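Local coordinates for protein putative enoyl-CoA hydratase (Streptomyces avermitilis, PDB 3GKB) that probably catalyses hydration or isomerisation of enoyl-CoA thioesters as a member of the crotonase superfamily, although its substrate is not established, at residues B[62-67]-B[266-271]; B[110-115]-B[200-205]; B[125-130]-B[156-161]. All blocks are in the same frame, centred on the assembly; numbering follows the deposited sequence.

Contact 1: B[62-67]-B[266-271]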
ATOM      1  N   ASP B  62      29.860   6.646  -6.832  1.00 20.53           N
ATOM      2  CA  ASP B  62      29.857   8.094  -6.504  1.00 22.05           C
ATOM      3  C   ASP B  62      29.456   8.268  -5.034  1.00 22.38           C
ATOM      4  O   ASP B  62      28.437   7.726  -4.607  1.00 21.90           O
ATOM      5  CB  ASP B  62      28.885   8.810  -7.441  1.00 21.76           C
ATOM      6  CG  ASP B  62      28.896  10.322  -7.286  1.00 24.86           C
ATOM      7  OD1 ASP B  62      28.596  10.831  -6.181  1.00 22.87           O
ATOM      8  OD2 ASP B  62      29.150  10.994  -8.319  1.00 28.56           O
ATOM      9  N   PRO B  63      30.257   9.015  -4.247  1.00 23.42           N
ATOM     10  CA  PRO B  63      29.955   9.106  -2.820  1.00 23.81           C
ATOM     11  C   PRO B  63      28.648   9.829  -2.453  1.00 23.07           C
ATOM     12  O   PRO B  63      28.213   9.692  -1.327  1.00 24.38           O
ATOM     13  CB  PRO B  63      31.168   9.865  -2.229  1.00 24.54           C
ATOM     14  CG  PRO B  63      31.851  10.521  -3.394  1.00 25.16           C
ATOM     15  CD  PRO B  63      31.516   9.702  -4.619  1.00 24.49           C
ATOM     16  N   GLU B  64      28.064  10.613  -3.361  1.00 21.10           N
ATOM     17  CA  GLU B  64      26.858  11.387  -3.039  1.00 20.03           C
ATOM     18  C   GLU B  64      25.622  10.999  -3.862  1.00 19.07           C
ATOM     19  O   GLU B  64      24.472  11.135  -3.374  1.00 18.46           O
ATOM     20  CB  GLU B  64      27.147  12.873  -3.233  1.00 19.77           C
ATOM     21  CG  GLU B  64      25.962  13.720  -2.844  1.00 23.52           C
ATOM     22  CD  GLU B  64      26.308  15.171  -2.549  1.00 28.44           C
ATOM     23  OE1 GLU B  64      27.483  15.563  -2.746  1.00 29.29           O
ATOM     24  OE2 GLU B  64      25.365  15.886  -2.114  1.00 30.47           O
ATOM     25  N   PHE B  65      25.854  10.545  -5.096  1.00 17.28           N
ATOM     26  CA  PHE B  65      24.766  10.235  -6.064  1.00 16.75           C
ATOM     27  C   PHE B  65      24.767   8.772  -6.494  1.00 16.72           C
ATOM     28  O   PHE B  65      25.799   8.212  -6.833  1.00 16.58           O
ATOM     29  CB  PHE B  65      24.882  11.140  -7.289  1.00 17.33           C
ATOM     30  CG  PHE B  65      24.909  12.577  -6.921  1.00 17.55           C
ATOM     31  CD1 PHE B  65      23.737  13.217  -6.515  1.00 21.35           C
ATOM     32  CD2 PHE B  65      26.096  13.256  -6.857  1.00 19.39           C
ATOM     33  CE1 PHE B  65      23.769  14.526  -6.099  1.00 20.04           C
ATOM     34  CE2 PHE B  65      26.136  14.557  -6.418  1.00 20.60           C
ATOM     35  CZ  PHE B  65      24.985  15.190  -6.040  1.00 21.08           C
ATOM     36  N   PHE B  66      23.590   8.151  -6.455  1.00 15.81           N
ATOM     37  CA  PHE B  66      23.397   6.831  -7.051  1.00 15.63           C
ATOM     38  C   PHE B  66      23.313   7.018  -8.560  1.00 15.74           C
ATOM     39  O   PHE B  66      24.194   6.554  -9.304  1.00 16.35           O
ATOM     40  CB  PHE B  66      22.137   6.175  -6.480  1.00 15.23           C
ATOM     41  CG  PHE B  66      21.820   4.851  -7.079  1.00 15.73           C
ATOM     42  CD1 PHE B  66      22.444   3.690  -6.619  1.00 16.42           C
ATOM     43  CD2 PHE B  66      20.925   4.747  -8.133  1.00 15.32           C
ATOM     44  CE1 PHE B  66      22.148   2.479  -7.190  1.00 16.54           C
ATOM     45  CE2 PHE B  66      20.644   3.517  -8.712  1.00 13.86           C
ATOM     46  CZ  PHE B  66      21.260   2.394  -8.241  1.00 16.00           C
ATOM     47  N   LEU B  67      22.280   7.757  -8.994  1.00 16.09           N
ATOM     48  CA  LEU B  67      22.113   8.219 -10.376  1.00 15.73           C
ATOM     49  C   LEU B  67      21.420   9.570 -10.305  1.00 15.98           C
ATOM     50  O   LEU B  67      20.354   9.667  -9.764  1.00 15.57           O
ATOM     51  CB  LEU B  67      21.279   7.271 -11.215  1.00 16.27           C
ATOM     52  CG  LEU B  67      21.924   5.944 -11.636  1.00 15.29           C
ATOM     53  CD1 LEU B  67      20.836   5.015 -12.281  1.00 14.91           C
ATOM     54  CD2 LEU B  67      23.155   6.158 -12.566  1.00 15.37           C
ATOM     55  N   GLY B 266      25.659  21.829  -7.572  1.00 19.89           N
ATOM     56  CA  GLY B 266      24.355  22.092  -8.163  1.00 19.97           C
ATOM     57  C   GLY B 266      23.377  20.970  -7.899  1.00 19.96           C
ATOM     58  O   GLY B 266      22.197  21.201  -7.632  1.00 19.78           O
ATOM     59  N   GLU B 267      23.857  19.732  -7.950  1.00 20.41           N
ATOM     60  CA  GLU B 267      22.974  18.585  -7.712  1.00 19.92           C
ATOM     61  C   GLU B 267      22.632  18.346  -6.246  1.00 19.33           C
ATOM     62  O   GLU B 267      21.625  17.718  -5.938  1.00 18.97           O
ATOM     63  CB  GLU B 267      23.593  17.315  -8.282  1.00 20.22           C
ATOM     64  CG  GLU B 267      23.739  17.313  -9.795  1.00 21.60           C
ATOM     65  CD  GLU B 267      22.424  17.071 -10.535  1.00 21.96           C
ATOM     66  OE1 GLU B 267      21.560  16.317 -10.043  1.00 20.75           O
ATOM     67  OE2 GLU B 267      22.258  17.626 -11.625  1.00 20.71           O
ATOM     68  N   ARG B 268      23.443  18.842  -5.321  1.00 18.89           N
ATOM     69  CA  ARG B 268      23.234  18.531  -3.917  1.00 19.81           C
ATOM     70  C   ARG B 268      21.809  18.934  -3.463  1.00 19.35           C
ATOM     71  O   ARG B 268      21.095  18.131  -2.857  1.00 19.72           O
ATOM     72  CB  ARG B 268      24.293  19.204  -3.037  1.00 19.89           C
ATOM     73  CG  ARG B 268      24.148  18.865  -1.527  1.00 23.94           C
ATOM     74  CD  ARG B 268      25.453  19.154  -0.744  1.00 27.15           C
ATOM     75  NE  ARG B 268      26.587  18.502  -1.400  1.00 31.08           N
ATOM     76  CZ  ARG B 268      27.688  19.108  -1.846  1.00 35.30           C
ATOM     77  NH1 ARG B 268      27.901  20.412  -1.676  1.00 37.37           N
ATOM     78  NH2 ARG B 268      28.622  18.387  -2.452  1.00 37.13           N
ATOM     79  N   ASP B 269      21.409  20.164  -3.809  1.00 19.02           N
ATOM     80  CA  ASP B 269      20.048  20.646  -3.594  1.00 18.53           C
ATOM     81  C   ASP B 269      19.460  21.041  -4.940  1.00 17.92           C
ATOM     82  O   ASP B 269      19.126  22.208  -5.180  1.00 17.14           O
ATOM     83  CB  ASP B 269      20.035  21.852  -2.610  1.00 19.06           C
ATOM     84  CG  ASP B 269      18.611  22.387  -2.302  1.00 21.83           C
ATOM     85  OD1 ASP B 269      17.583  21.703  -2.584  1.00 21.88           O
ATOM     86  OD2 ASP B 269      18.529  23.520  -1.747  1.00 22.09           O
ATOM     87  N   LEU B 270      19.314  20.058  -5.824  1.00 17.04           N
ATOM     88  CA  LEU B 270      18.786  20.339  -7.157  1.00 16.61           C
ATOM     89  C   LEU B 270      17.391  20.967  -7.098  1.00 15.60           C
ATOM     90  O   LEU B 270      17.031  21.770  -7.979  1.00 14.42           O
ATOM     91  CB  LEU B 270      18.811  19.077  -8.043  1.00 16.20           C
ATOM     92  CG  LEU B 270      18.470  19.223  -9.520  1.00 17.01           C
ATOM     93  CD1 LEU B 270      19.469  20.185 -10.225  1.00 15.81           C
ATOM     94  CD2 LEU B 270      18.437  17.852 -10.205  1.00 17.87           C
ATOM     95  N   GLU B 271      16.591  20.598  -6.088  1.00 16.28           N
ATOM     96  CA  GLU B 271      15.215  21.104  -5.972  1.00 15.93           C
ATOM     97  C   GLU B 271      15.274  22.593  -5.786  1.00 16.28           C
ATOM     98  O   GLU B 271      14.632  23.346  -6.532  1.00 15.13           O
ATOM     99  CB  GLU B 271      14.456  20.446  -4.808  1.00 15.70           C
ATOM    100  CG  GLU B 271      14.187  18.960  -4.995  1.00 16.02           C
ATOM    101  CD  GLU B 271      15.398  18.025  -4.749  1.00 17.93           C
ATOM    102  OE1 GLU B 271      16.413  18.458  -4.139  1.00 20.00           O
ATOM    103  OE2 GLU B 271      15.328  16.831  -5.175  1.00 19.43           O
TER

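Contact 2: B[110-115]-B[200-205]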
ATOM      1  N   ILE B 110      18.498  -6.219  -7.225  1.00 14.95           N
ATOM      2  CA  ILE B 110      18.550  -5.563  -5.927  1.00 14.20           C
ATOM      3  C   ILE B 110      19.279  -4.232  -6.089  1.00 15.10           C
ATOM      4  O   ILE B 110      20.360  -4.204  -6.660  1.00 15.49           O
ATOM      5  CB  ILE B 110      19.320  -6.435  -4.887  1.00 15.49           C
ATOM      6  CG1 ILE B 110      18.625  -7.778  -4.678  1.00 14.78           C
ATOM      7  CG2 ILE B 110      19.437  -5.692  -3.531  1.00 14.57           C
ATOM      8  CD1 ILE B 110      19.468  -8.802  -3.846  1.00 16.39           C
ATOM      9  N   VAL B 111      18.695  -3.140  -5.605  1.00 14.78           N
ATOM     10  CA  VAL B 111      19.398  -1.836  -5.599  1.00 14.72           C
ATOM     11  C   VAL B 111      19.852  -1.533  -4.173  1.00 14.67           C
ATOM     12  O   VAL B 111      19.075  -1.663  -3.220  1.00 14.48           O
ATOM     13  CB  VAL B 111      18.500  -0.677  -6.116  1.00 14.66           C
ATOM     14  CG1 VAL B 111      19.112   0.708  -5.767  1.00 14.63           C
ATOM     15  CG2 VAL B 111      18.245  -0.802  -7.658  1.00 15.84           C
ATOM     16  N   LYS B 112      21.123  -1.186  -4.040  1.00 14.63           N
ATOM     17  CA  LYS B 112      21.697  -0.671  -2.806  1.00 15.51           C
ATOM     18  C   LYS B 112      21.863   0.844  -2.947  1.00 15.49           C
ATOM     19  O   LYS B 112      22.771   1.305  -3.672  1.00 15.84           O
ATOM     20  CB  LYS B 112      23.051  -1.313  -2.548  1.00 16.06           C
ATOM     21  CG  LYS B 112      23.732  -0.782  -1.300  1.00 17.78           C
ATOM     22  CD  LYS B 112      24.944  -1.636  -0.916  1.00 17.22           C
ATOM     23  CE  LYS B 112      26.084  -1.473  -1.875  1.00 17.98           C
ATOM     24  NZ  LYS B 112      27.333  -2.194  -1.423  1.00 17.86           N
ATOM     25  N   LEU B 113      21.014   1.594  -2.248  1.00 15.23           N
ATOM     26  CA  LEU B 113      20.935   3.047  -2.378  1.00 15.37           C
ATOM     27  C   LEU B 113      21.523   3.727  -1.150  1.00 16.48           C
ATOM     28  O   LEU B 113      20.909   3.745  -0.081  1.00 15.18           O
ATOM     29  CB  LEU B 113      19.479   3.494  -2.583  1.00 15.52           C
ATOM     30  CG  LEU B 113      19.260   5.013  -2.739  1.00 14.77           C
ATOM     31  CD1 LEU B 113      19.912   5.490  -4.070  1.00 15.30           C
ATOM     32  CD2 LEU B 113      17.800   5.399  -2.679  1.00 15.52           C
ATOM     33  N   ALA B 114      22.691   4.330  -1.339  1.00 18.30           N
ATOM     34  CA  ALA B 114      23.366   5.041  -0.273  1.00 18.62           C
ATOM     35  C   ALA B 114      23.223   6.547  -0.402  1.00 19.54           C
ATOM     36  O   ALA B 114      23.155   7.230   0.628  1.00 22.22           O
ATOM     37  CB  ALA B 114      24.845   4.635  -0.199  1.00 18.39           C
ATOM     38  N   GLY B 115      23.099   7.053  -1.623  1.00 18.07           N
ATOM     39  CA  GLY B 115      23.039   8.476  -1.874  1.00 18.23           C
ATOM     40  C   GLY B 115      21.746   8.910  -2.557  1.00 17.93           C
ATOM     41  O   GLY B 115      20.675   8.306  -2.351  1.00 17.96           O
ATOM     42  N   GLU B 200      26.771  -4.735   4.344  1.00 18.34           N
ATOM     43  CA  GLU B 200      26.703  -6.119   4.811  1.00 19.61           C
ATOM     44  C   GLU B 200      25.276  -6.716   4.683  1.00 17.94           C
ATOM     45  O   GLU B 200      25.116  -7.881   4.326  1.00 17.78           O
ATOM     46  CB  GLU B 200      27.268  -6.262   6.253  1.00 20.31           C
ATOM     47  CG  GLU B 200      28.797  -6.086   6.322  1.00 26.32           C
ATOM     48  CD  GLU B 200      29.402  -6.665   7.617  1.00 33.04           C
ATOM     49  OE1 GLU B 200      28.673  -6.720   8.629  1.00 36.25           O
ATOM     50  OE2 GLU B 200      30.584  -7.093   7.595  1.00 39.08           O
ATOM     51  N   TYR B 201      24.250  -5.916   4.934  1.00 16.44           N
ATOM     52  CA  TYR B 201      22.869  -6.369   4.811  1.00 16.10           C
ATOM     53  C   TYR B 201      22.515  -6.805   3.369  1.00 15.79           C
ATOM     54  O   TYR B 201      21.972  -7.896   3.145  1.00 16.64           O
ATOM     55  CB  TYR B 201      21.932  -5.233   5.220  1.00 16.42           C
ATOM     56  CG  TYR B 201      20.510  -5.656   5.337  1.00 17.66           C
ATOM     57  CD1 TYR B 201      19.950  -5.937   6.590  1.00 22.27           C
ATOM     58  CD2 TYR B 201      19.701  -5.783   4.213  1.00 20.34           C
ATOM     59  CE1 TYR B 201      18.626  -6.325   6.704  1.00 22.27           C
ATOM     60  CE2 TYR B 201      18.389  -6.185   4.327  1.00 19.49           C
ATOM     61  CZ  TYR B 201      17.859  -6.445   5.574  1.00 22.47           C
ATOM     62  OH  TYR B 201      16.544  -6.845   5.701  1.00 24.98           O
ATOM     63  N   VAL B 202      22.845  -5.956   2.401  1.00 15.16           N
ATOM     64  CA  VAL B 202      22.595  -6.274   0.983  1.00 15.54           C
ATOM     65  C   VAL B 202      23.430  -7.480   0.538  1.00 16.54           C
ATOM     66  O   VAL B 202      22.926  -8.386  -0.136  1.00 16.09           O
ATOM     67  CB  VAL B 202      22.803  -5.043   0.084  1.00 16.19           C
ATOM     68  CG1 VAL B 202      22.737  -5.403  -1.434  1.00 16.13           C
ATOM     69  CG2 VAL B 202      21.789  -3.952   0.486  1.00 16.09           C
ATOM     70  N   ASP B 203      24.688  -7.532   0.968  1.00 17.28           N
ATOM     71  CA  ASP B 203      25.507  -8.697   0.631  1.00 18.61           C
ATOM     72  C   ASP B 203      24.895 -10.018   1.150  1.00 17.74           C
ATOM     73  O   ASP B 203      24.845 -11.023   0.423  1.00 17.46           O
ATOM     74  CB  ASP B 203      26.928  -8.497   1.136  1.00 19.09           C
ATOM     75  CG  ASP B 203      27.844  -9.644   0.747  1.00 25.75           C
ATOM     76  OD1 ASP B 203      28.095  -9.846  -0.464  1.00 28.31           O
ATOM     77  OD2 ASP B 203      28.283 -10.370   1.665  1.00 32.12           O
ATOM     78  N   ARG B 204      24.425 -10.007   2.391  1.00 17.37           N
ATOM     79  CA  ARG B 204      23.753 -11.161   2.970  1.00 18.79           C
ATOM     80  C   ARG B 204      22.499 -11.565   2.201  1.00 17.85           C
ATOM     81  O   ARG B 204      22.315 -12.752   1.910  1.00 17.41           O
ATOM     82  CB  ARG B 204      23.372 -10.913   4.430  1.00 19.40           C
ATOM     83  CG  ARG B 204      22.642 -12.090   5.070  1.00 23.97           C
ATOM     84  CD  ARG B 204      22.311 -11.891   6.551  1.00 30.07           C
ATOM     85  NE  ARG B 204      21.322 -10.836   6.769  1.00 35.89           N
ATOM     86  CZ  ARG B 204      19.997 -10.946   6.553  1.00 38.18           C
ATOM     87  NH1 ARG B 204      19.449 -12.071   6.124  1.00 36.76           N
ATOM     88  NH2 ARG B 204      19.212  -9.903   6.785  1.00 42.50           N
ATOM     89  N   VAL B 205      21.640 -10.590   1.885  1.00 16.94           N
ATOM     90  CA  VAL B 205      20.399 -10.869   1.138  1.00 17.08           C
ATOM     91  C   VAL B 205      20.767 -11.472  -0.227  1.00 16.62           C
ATOM     92  O   VAL B 205      20.220 -12.490  -0.622  1.00 16.76           O
ATOM     93  CB  VAL B 205      19.545  -9.597   0.955  1.00 17.21           C
ATOM     94  CG1 VAL B 205      18.493  -9.778  -0.151  1.00 17.29           C
ATOM     95  CG2 VAL B 205      18.893  -9.192   2.316  1.00 17.92           C
TER

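Contact 3: B[125-130]-B[156-161]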
ATOM      1  N   VAL B 125      15.750   3.022  -9.446  1.00 14.85           N
ATOM      2  CA  VAL B 125      15.627   2.454  -8.099  1.00 14.09           C
ATOM      3  C   VAL B 125      14.303   1.716  -7.931  1.00 13.90           C
ATOM      4  O   VAL B 125      14.297   0.589  -7.411  1.00 13.87           O
ATOM      5  CB  VAL B 125      15.805   3.526  -6.990  1.00 14.19           C
ATOM      6  CG1 VAL B 125      15.478   2.938  -5.572  1.00 14.58           C
ATOM      7  CG2 VAL B 125      17.234   4.130  -7.039  1.00 13.27           C
ATOM      8  N   ALA B 126      13.191   2.328  -8.359  1.00 13.91           N
ATOM      9  CA  ALA B 126      11.845   1.759  -8.106  1.00 14.03           C
ATOM     10  C   ALA B 126      11.550   0.539  -8.980  1.00 13.38           C
ATOM     11  O   ALA B 126      10.697  -0.269  -8.650  1.00 13.64           O
ATOM     12  CB  ALA B 126      10.773   2.822  -8.330  1.00 14.42           C
ATOM     13  N   ALA B 127      12.288   0.391 -10.074  1.00 14.33           N
ATOM     14  CA  ALA B 127      12.030  -0.665 -11.078  1.00 14.34           C
ATOM     15  C   ALA B 127      12.609  -2.029 -10.658  1.00 14.12           C
ATOM     16  O   ALA B 127      12.125  -3.083 -11.091  1.00 13.75           O
ATOM     17  CB  ALA B 127      12.628  -0.269 -12.419  1.00 14.37           C
ATOM     18  N   ALA B 128      13.635  -2.002  -9.814  1.00 14.03           N
ATOM     19  CA  ALA B 128      14.288  -3.232  -9.360  1.00 14.08           C
ATOM     20  C   ALA B 128      13.338  -4.067  -8.495  1.00 14.72           C
ATOM     21  O   ALA B 128      12.397  -3.541  -7.889  1.00 14.51           O
ATOM     22  CB  ALA B 128      15.559  -2.918  -8.605  1.00 13.63           C
ATOM     23  N   ASP B 129      13.593  -5.374  -8.410  1.00 14.17           N
ATOM     24  CA  ASP B 129      12.767  -6.229  -7.576  1.00 14.45           C
ATOM     25  C   ASP B 129      12.745  -5.758  -6.128  1.00 14.44           C
ATOM     26  O   ASP B 129      11.700  -5.789  -5.455  1.00 13.35           O
ATOM     27  CB  ASP B 129      13.208  -7.690  -7.618  1.00 14.24           C
ATOM     28  CG  ASP B 129      13.038  -8.328  -8.991  1.00 17.13           C
ATOM     29  OD1 ASP B 129      12.168  -7.903  -9.789  1.00 15.98           O
ATOM     30  OD2 ASP B 129      13.821  -9.280  -9.261  1.00 19.63           O
ATOM     31  N   MET B 130      13.903  -5.321  -5.629  1.00 14.42           N
ATOM     32  CA  MET B 130      13.965  -4.816  -4.253  1.00 15.53           C
ATOM     33  C   MET B 130      15.024  -3.726  -4.133  1.00 15.74           C
ATOM     34  O   MET B 130      16.040  -3.734  -4.870  1.00 15.79           O
ATOM     35  CB  MET B 130      14.160  -5.962  -3.206  1.00 17.17           C
ATOM     36  CG  MET B 130      15.268  -6.959  -3.396  1.00 18.12           C
ATOM     37  SD  MET B 130      15.121  -8.558  -2.397  1.00  8.53           S
ATOM     38  CE  MET B 130      14.160  -9.594  -3.454  1.00 17.45           C
ATOM     39  N   THR B 156       5.853   7.566 -12.928  1.00 14.94           N
ATOM     40  CA  THR B 156       4.475   7.806 -12.489  1.00 15.21           C
ATOM     41  C   THR B 156       3.772   6.461 -12.214  1.00 14.35           C
ATOM     42  O   THR B 156       3.042   6.315 -11.228  1.00 14.14           O
ATOM     43  CB  THR B 156       3.644   8.631 -13.492  1.00 15.24           C
ATOM     44  OG1 THR B 156       3.476   7.913 -14.708  1.00 16.19           O
ATOM     45  CG2 THR B 156       4.265  10.017 -13.749  1.00 16.68           C
ATOM     46  N   GLN B 157       4.065   5.466 -13.055  1.00 14.94           N
ATOM     47  CA  GLN B 157       3.448   4.160 -12.908  1.00 14.85           C
ATOM     48  C   GLN B 157       4.070   3.291 -11.825  1.00 14.00           C
ATOM     49  O   GLN B 157       3.341   2.562 -11.113  1.00 13.46           O
ATOM     50  CB  GLN B 157       3.409   3.432 -14.251  1.00 14.20           C
ATOM     51  CG  GLN B 157       2.768   4.281 -15.377  1.00 16.07           C
ATOM     52  CD  GLN B 157       1.368   4.780 -14.992  1.00 15.75           C
ATOM     53  OE1 GLN B 157       0.472   3.987 -14.769  1.00 17.53           O
ATOM     54  NE2 GLN B 157       1.209   6.092 -14.847  1.00 16.59           N
ATOM     55  N   TYR B 158       5.395   3.354 -11.688  1.00 14.20           N
ATOM     56  CA  TYR B 158       6.054   2.635 -10.617  1.00 14.05           C
ATOM     57  C   TYR B 158       5.575   3.174  -9.260  1.00 14.22           C
ATOM     58  O   TYR B 158       5.299   2.408  -8.345  1.00 15.47           O
ATOM     59  CB  TYR B 158       7.571   2.708 -10.733  1.00 13.76           C
ATOM     60  CG  TYR B 158       8.144   2.230 -12.071  1.00 14.79           C
ATOM     61  CD1 TYR B 158       7.413   1.403 -12.946  1.00 16.00           C
ATOM     62  CD2 TYR B 158       9.416   2.621 -12.455  1.00 16.51           C
ATOM     63  CE1 TYR B 158       7.964   0.969 -14.144  1.00 17.86           C
ATOM     64  CE2 TYR B 158       9.959   2.226 -13.639  1.00 17.51           C
ATOM     65  CZ  TYR B 158       9.260   1.377 -14.480  1.00 18.28           C
ATOM     66  OH  TYR B 158       9.846   0.995 -15.674  1.00 17.45           O
ATOM     67  N   LEU B 159       5.460   4.490  -9.155  1.00 13.82           N
ATOM     68  CA  LEU B 159       4.894   5.114  -7.946  1.00 13.90           C
ATOM     69  C   LEU B 159       3.450   4.735  -7.771  1.00 13.78           C
ATOM     70  O   LEU B 159       3.053   4.344  -6.669  1.00 13.94           O
ATOM     71  CB  LEU B 159       5.006   6.640  -8.014  1.00 13.20           C
ATOM     72  CG  LEU B 159       6.428   7.169  -7.713  1.00 13.87           C
ATOM     73  CD1 LEU B 159       6.606   8.588  -8.257  1.00 14.16           C
ATOM     74  CD2 LEU B 159       6.706   7.145  -6.190  1.00 14.21           C
ATOM     75  N   ARG B 160       2.638   4.860  -8.812  1.00 13.93           N
ATOM     76  CA  ARG B 160       1.238   4.478  -8.625  1.00 15.20           C
ATOM     77  C   ARG B 160       1.120   3.080  -7.988  1.00 15.15           C
ATOM     78  O   ARG B 160       0.337   2.854  -7.041  1.00 15.48           O
ATOM     79  CB  ARG B 160       0.445   4.518  -9.919  1.00 15.11           C
ATOM     80  CG  ARG B 160      -1.038   4.343  -9.635  1.00 19.08           C
ATOM     81  CD  ARG B 160      -1.919   4.524 -10.805  1.00 21.18           C
ATOM     82  NE  ARG B 160      -3.297   4.638 -10.293  1.00 24.96           N
ATOM     83  CZ  ARG B 160      -4.223   5.482 -10.760  1.00 26.05           C
ATOM     84  NH1 ARG B 160      -3.951   6.282 -11.775  1.00 25.07           N
ATOM     85  NH2 ARG B 160      -5.431   5.507 -10.224  1.00 25.58           N
ATOM     86  N   GLY B 161       1.874   2.132  -8.539  1.00 14.01           N
ATOM     87  CA  GLY B 161       1.806   0.739  -8.094  1.00 14.71           C
ATOM     88  C   GLY B 161       2.369   0.538  -6.707  1.00 15.32           C
ATOM     89  O   GLY B 161       1.769  -0.185  -5.912  1.00 17.51           O
TER

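Contact 1: B[62-67]-B[266-271]
Glu64 and Arg268 both send CG anti to the backbone N (chi1 -177° for the glutamate), but the glutamate then stays extended whereas the arginine bends at chi3 (-52°), which turns its NE side onto the carboxylate. The two chains cross at about a right angle, while their flat ends lie nearly coplanar, with planes 13° apart. The grip is side-on and bidentate: Arg268 NE donates to Glu64 OE2 at 3.0 Å and Arg268 NH2 to Glu64 OE1 at 3.1 Å, each oxygen using its syn lone pair. A third link, Arg268 NE to Glu64 OE1 at 3.4 Å, is weak. Beside this salt bridge Phe65 points its ring end at helix 264-268, CZ meeting Glu267 CB obliquely at 3.4 Å, while Arg268 N lies at the ring edge. Glu64 CG rests 3.6 Å above one face of the same ring, toward its rim. Asp62 OD1 accepts from Glu64 N at 2.9 Å, an Asx turn, and from Phe65 N at 3.0 Å, which extends it to an Asx motif. Glu267 OE2 is hydrogen-bonded to His69 NE2 and to Gln262 N. Shortening Glu64 to an alanine takes away both acceptor oxygens, and the Arg268 guanidinium would probably lose this partner and turn more freely, with less cover on the Phe65 ring. Lys116 NZ makes a long, weak ion pair with Glu64 OE2. Paired coplanar bonds imply a directional clamp between the loop after strand 55-60, a region that in crotonases usually supplies an oxyanion-hole amide, and the C-terminal helical region.

Contact 2: B[110-115]-B[200-205]
Strand 110-113 and helix 200-205 run antiparallel at 173°, their axes 9.6 Å apart at closest approach, with Lys112 and Val202 nearest in register, CA to CA 6.8 Å. The side chains of Ile110 and Val202 lie side by side and point opposite ways, touching through Ile110 CG2 and Val202 CG1 at 3.9 Å. The other branch of the isoleucine, with CG1 beside the backbone N and the chain extended beyond it (chi2 170°), carries CD1 one helical turn further to Val205 CG1, also at 3.9 Å. Ile110 thus spans two helix residues with two different methyl groups. The Lys112 methylenes cross Val202 at a slant: CG comes 4.1 Å from Val202 CG2, and CD lies equally close to Val202 CB. The chain then bends at chi3 (71°), and NZ forms a salt bridge with Asp199, earlier on the same helix. This is helix-on-sheet packing in the crotonase fold, where helix 195-210 covers part of one face of the six-stranded sheet; Val202 also touches Val57 and Phe132 on the strands flanking 108-113. From the same helix, Arg204 NH1 forms a salt bridge with Asp176 OD2 of the second subunit, and Val205 packs on Thr174 of that subunit. With no hydrogen bond crossing between the segments, the join rests on methyl and methylene surfaces at van der Waals distance, and charge enters at its margin, where the lysine amine meets Asp199.

Contact 3: B[125-130]-B[156-161]
The carbonyl oxygen Ala126 O, beside the Tyr158 packing site, has two hydrogen-bond partners: Arg162 NH1, from helix 155-163, and O1 of a glycerol, probably from the crystallisation liquor, that lies about 4 Å from the Tyr158 side chain. The setting is the crotonase fold, in which the helix corresponding to 120-127 typically follows the glycine-rich turn that gives one oxyanion-hole amide; this contact lies at its C-terminal end, where Ala128 is the first residue to leave helical geometry. Two alanines present only methyl groups to Tyr158, consistent with the close approach of the helices, Ala126 CA and Tyr158 CA being 6.4 Å apart. Ala126 CB meets Tyr158 CB at 4.0 Å. The tyrosine ring leaves with CG anti to the carbonyl carbon (chi1 -55°), which carries it past Ala126 to Ala127; both methyls approach it obliquely. Its hydroxyl continues to Glu100 OE2 on helix 96-103, and Arg103 of that helix touches both Ala127 and Tyr158, so three helices converge here. Next to Tyr158, Gln157 NE2 donates to Thr156 OG1 at 2.9 Å and bonds Ser223 O of the third subunit. Tyr158 CE2 lies 3.9 Å from Ala127 CB.

Along the chain the contacts are nested: contact 3 lies inside the loop closed by contact 2, which itself lies inside that of contact 1. Their centres are 17 to 20 Å apart, yet their segments touch one another. Phe66, in the 62-67 loop, packs on Val111 and Leu113 of strand 108-113 and on Val125 of helix 120-127, linking contact 1 to both others. Contacts 2 and 3 meet where Val111 N probably hydrogen-bonds Met130 O at 2.8 Å, between neighbouring parallel strands. Contacts 2 and 3 both reach the second subunit and contact 3 also the third, so contact 1 sits inside one subunit, while the other two lie next to the subunit interfaces of the trimer.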